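Local coordinates for protein endolysin (Clostridium phage phictp1, PDB 5A6S) that probably recognises the bacterial cell wall through this truncated binding domain, bringing a phage lytic enzyme to the host envelope it degrades, at residues B[36-47]-B[53-61]. The protein carries 1 engineered substitution. Numbering follows the deposited sequence.
Sequences YSNVKNVYAVGG and TSYLTTLIA
Tyr43, Ala44 and Val45 pair with Thr58, Leu59 and Ile60 as parallel strands 41-45 and 58-60 of a four-stranded parallel sheet, with 58-60 outermost in the chain. Backbone hydrogen bonds run from Ala44 N to Thr58 O and from Ile60 N to Ala44 O. Gly46 N closes the ladder with a hydrogen bond to Ile60 O at 2.8 Å. At the start of the pairing Val42 O accepts from both Thr57 N and Thr58 N. The Thr57 bond lies in the carbonyl plane, on a lone pair; the Thr58 donor is tilted 24° from it. Val42 N donates a hydrogen bond to Thr57 OG1 (2.6 Å). Thr57 chi1, -46°, sets OG1 beside the backbone N of Thr57, facing strand 41-45.

On one face of the sheet the Tyr43 and Thr58 side chains run alongside each other, with Tyr43 CD2 3.8 Å from Thr58 CB. Ile60 CD1 approaches the Tyr43 ring obliquely, and helices 11-23 and 65-77 cover this face. Tyr43 OH and Tyr75 OH of helix 65-77 are hydrogen-bonded. On the other face Leu56 CD1 presses tightly on Ala44 CB at 3.4 Å, and Leu59 CD1 lies near the same methyl.

Beyond the strands, two CH-pi contacts join the loops. The Tyr55 ring lies with one face against Ser37 CA, 3.7 Å from the ring centroid. Thr53 OG1 accepts from Tyr55 N in an ST turn. With this OG1 anti to the Thr53 backbone N (chi1 179°), methyl CG2 stands over the centre of the Tyr36 ring, 3.5 Å from its centroid.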
loop_
_atom_site.group_PDB
_atom_site.type_symbol
_atom_site.label_atom_id
_atom_site.label_comp_id
_atom_site.label_asym_id
_atom_site.label_seq_id
_atom_site.Cartn_x
_atom_site.Cartn_y
_atom_site.Cartn_z
ATOM N N TYR B 36 -20.973 -8.523 -7.855
ATOM C CA TYR B 36 -20.996 -8.286 -6.432
ATOM C C TYR B 36 -22.264 -8.800 -5.687
ATOM O O TYR B 36 -22.361 -8.638 -4.468
ATOM C CB TYR B 36 -20.850 -6.783 -6.208
ATOM C CG TYR B 36 -19.522 -6.125 -6.583
ATOM C CD1 TYR B 36 -19.282 -5.619 -7.872
ATOM C CD2 TYR B 36 -18.500 -5.954 -5.631
ATOM C CE1 TYR B 36 -18.107 -4.987 -8.196
ATOM C CE2 TYR B 36 -17.306 -5.313 -5.963
ATOM C CZ TYR B 36 -17.111 -4.849 -7.219
ATOM O OH TYR B 36 -15.954 -4.215 -7.545
ATOM N N SER B 37 -23.232 -9.409 -6.398
ATOM C CA SER B 37 -24.562 -9.718 -5.817
ATOM C C SER B 37 -24.539 -10.737 -4.658
ATOM O O SER B 37 -25.439 -10.782 -3.858
ATOM C CB SER B 37 -25.516 -10.285 -6.898
ATOM O OG SER B 37 -24.935 -11.455 -7.485
ATOM N N ASN B 38 -23.522 -11.555 -4.618
ATOM C CA ASN B 38 -23.380 -12.604 -3.620
ATOM C C ASN B 38 -22.284 -12.246 -2.585
ATOM O O ASN B 38 -21.603 -13.146 -2.042
ATOM C CB ASN B 38 -23.003 -13.910 -4.346
ATOM C CG ASN B 38 -22.036 -13.660 -5.510
ATOM O OD1 ASN B 38 -21.449 -12.554 -5.612
ATOM N ND2 ASN B 38 -21.913 -14.642 -6.426
ATOM N N VAL B 39 -22.114 -10.942 -2.317
ATOM C CA VAL B 39 -21.166 -10.529 -1.288
ATOM C C VAL B 39 -21.942 -9.911 -0.193
ATOM O O VAL B 39 -22.696 -8.995 -0.409
ATOM C CB VAL B 39 -20.059 -9.541 -1.824
ATOM C CG1 VAL B 39 -19.199 -9.019 -0.686
ATOM C CG2 VAL B 39 -19.223 -10.266 -2.834
ATOM N N LYS B 40 -21.719 -10.360 1.024
ATOM C CA LYS B 40 -22.502 -9.864 2.139
ATOM C C LYS B 40 -22.145 -8.405 2.485
ATOM O O LYS B 40 -23.025 -7.556 2.598
ATOM C CB LYS B 40 -22.289 -10.763 3.346
ATOM C CG LYS B 40 -23.339 -10.627 4.434
ATOM C CD LYS B 40 -24.522 -11.572 4.192
ATOM C CE LYS B 40 -25.367 -11.783 5.453
ATOM N NZ LYS B 40 -25.673 -10.523 6.211
ATOM N N ASN B 41 -20.848 -8.132 2.632
ATOM C CA ASN B 41 -20.328 -6.797 2.958
ATOM C C ASN B 41 -19.303 -6.356 1.905
ATOM O O ASN B 41 -18.209 -6.939 1.740
ATOM C CB ASN B 41 -19.707 -6.739 4.367
ATOM C CG ASN B 41 -20.608 -7.322 5.466
ATOM O OD1 ASN B 41 -20.360 -8.412 5.974
ATOM N ND2 ASN B 41 -21.605 -6.587 5.861
ATOM N N VAL B 42 -19.678 -5.334 1.147
ATOM C CA VAL B 42 -18.823 -4.724 0.137
ATOM C C VAL B 42 -18.338 -3.360 0.663
ATOM O O VAL B 42 -19.110 -2.416 0.829
ATOM C CB VAL B 42 -19.592 -4.500 -1.153
ATOM C CG1 VAL B 42 -18.730 -3.732 -2.145
ATOM C CG2 VAL B 42 -19.977 -5.861 -1.705
ATOM N N TYR B 43 -17.072 -3.321 1.025
ATOM C CA TYR B 43 -16.435 -2.130 1.499
ATOM C C TYR B 43 -15.747 -1.492 0.312
ATOM O O TYR B 43 -15.194 -2.178 -0.564
ATOM C CB TYR B 43 -15.392 -2.497 2.529
ATOM C CG TYR B 43 -15.897 -2.935 3.836
ATOM C CD1 TYR B 43 -16.242 -4.255 4.052
ATOM C CD2 TYR B 43 -16.038 -2.045 4.879
ATOM C CE1 TYR B 43 -16.654 -4.674 5.290
ATOM C CE2 TYR B 43 -16.459 -2.467 6.117
ATOM C CZ TYR B 43 -16.754 -3.797 6.296
ATOM O OH TYR B 43 -17.193 -4.220 7.481
ATOM N N ALA B 44 -15.840 -0.173 0.258
ATOM C CA ALA B 44 -15.054 0.614 -0.691
ATOM C C ALA B 44 -14.161 1.523 0.095
ATOM O O ALA B 44 -14.604 2.101 1.083
ATOM C CB ALA B 44 -15.947 1.489 -1.556
ATOM N N VAL B 45 -12.947 1.760 -0.436
ATOM C CA VAL B 45 -11.981 2.599 0.206
ATOM C C VAL B 45 -11.555 3.755 -0.736
ATOM O O VAL B 45 -10.994 3.520 -1.809
ATOM C CB VAL B 45 -10.748 1.811 0.733
ATOM C CG1 VAL B 45 -9.693 2.782 1.254
ATOM C CG2 VAL B 45 -11.156 0.891 1.890
ATOM N N GLY B 46 -11.792 4.986 -0.276
ATOM C CA GLY B 46 -11.433 6.147 -1.029
ATOM C C GLY B 46 -12.528 6.593 -1.986
ATOM O O GLY B 46 -13.290 5.782 -2.466
ATOM N N GLY B 47 -12.545 7.888 -2.280
ATOM C CA GLY B 47 -13.351 8.430 -3.387
ATOM C C GLY B 47 -14.785 8.610 -2.994
ATOM O O GLY B 47 -15.074 8.933 -1.837
ATOM N N THR B 53 -19.876 -0.035 -7.382
ATOM C CA THR B 53 -21.042 -0.892 -7.462
ATOM C C THR B 53 -22.231 -0.457 -6.577
ATOM O O THR B 53 -22.071 0.021 -5.411
ATOM C CB THR B 53 -20.664 -2.391 -7.218
ATOM O OG1 THR B 53 -21.864 -3.202 -7.289
ATOM C CG2 THR B 53 -20.058 -2.611 -5.783
ATOM N N SER B 54 -23.472 -0.616 -7.115
ATOM C CA SER B 54 -24.665 -0.324 -6.321
ATOM C C SER B 54 -24.766 -1.214 -5.113
ATOM O O SER B 54 -25.460 -0.881 -4.161
ATOM C CB SER B 54 -25.985 -0.473 -7.108
ATOM O OG SER B 54 -26.173 -1.800 -7.569
ATOM N N TYR B 55 -24.074 -2.358 -5.163
ATOM C CA TYR B 55 -23.991 -3.305 -4.018
ATOM C C TYR B 55 -23.123 -2.839 -2.810
ATOM O O TYR B 55 -22.996 -3.576 -1.816
ATOM C CB TYR B 55 -23.483 -4.676 -4.527
ATOM C CG TYR B 55 -24.520 -5.429 -5.334
ATOM C CD1 TYR B 55 -25.686 -5.891 -4.721
ATOM C CD2 TYR B 55 -24.341 -5.665 -6.706
ATOM C CE1 TYR B 55 -26.676 -6.558 -5.458
ATOM C CE2 TYR B 55 -25.310 -6.358 -7.442
ATOM C CZ TYR B 55 -26.465 -6.800 -6.815
ATOM O OH TYR B 55 -27.413 -7.462 -7.560
ATOM N N LEU B 56 -22.589 -1.617 -2.860
ATOM C CA LEU B 56 -21.733 -1.084 -1.806
ATOM C C LEU B 56 -22.430 -1.079 -0.474
ATOM O O LEU B 56 -23.545 -0.655 -0.395
ATOM C CB LEU B 56 -21.247 0.321 -2.218
ATOM C CG LEU B 56 -20.431 1.198 -1.268
ATOM C CD1 LEU B 56 -19.135 0.495 -0.946
ATOM C CD2 LEU B 56 -20.094 2.541 -1.879
ATOM N N THR B 57 -21.786 -1.593 0.581
ATOM C CA THR B 57 -22.312 -1.639 1.935
ATOM C C THR B 57 -21.753 -0.473 2.767
ATOM O O THR B 57 -22.457 0.153 3.566
ATOM C CB THR B 57 -21.776 -2.937 2.702
ATOM O OG1 THR B 57 -21.871 -4.091 1.909
ATOM C CG2 THR B 57 -22.438 -3.198 3.917
ATOM N N THR B 58 -20.432 -0.234 2.661
ATOM C CA THR B 58 -19.784 0.780 3.481
ATOM C C THR B 58 -18.663 1.449 2.667
ATOM O O THR B 58 -17.812 0.765 2.108
ATOM C CB THR B 58 -19.120 0.102 4.706
ATOM O OG1 THR B 58 -20.095 -0.433 5.619
ATOM C CG2 THR B 58 -18.293 1.090 5.504
ATOM N N LEU B 59 -18.606 2.777 2.678
ATOM C CA LEU B 59 -17.558 3.534 2.002
ATOM C C LEU B 59 -16.735 4.146 3.092
ATOM O O LEU B 59 -17.280 4.801 3.968
ATOM C CB LEU B 59 -18.154 4.648 1.143
ATOM C CG LEU B 59 -17.203 5.760 0.696
ATOM C CD1 LEU B 59 -16.350 5.172 -0.407
ATOM C CD2 LEU B 59 -17.967 7.004 0.182
ATOM N N ILE B 60 -15.423 3.926 3.052
ATOM C CA ILE B 60 -14.517 4.561 4.024
ATOM C C ILE B 60 -13.575 5.443 3.204
ATOM O O ILE B 60 -12.801 4.941 2.363
ATOM C CB ILE B 60 -13.635 3.527 4.753
ATOM C CG1 ILE B 60 -14.506 2.525 5.486
ATOM C CG2 ILE B 60 -12.773 4.261 5.772
ATOM C CD1 ILE B 60 -13.763 1.368 6.118
ATOM N N ALA B 61 -13.631 6.709 3.487
ATOM C CA ALA B 61 -13.029 7.720 2.598
ATOM C C ALA B 61 -12.866 9.057 3.306
ATOM O O ALA B 61 -13.699 9.457 4.110
ATOM C CB ALA B 61 -13.823 7.860 1.326
HETATM O O HOH W 1 -17.404 -1.329 -7.272
#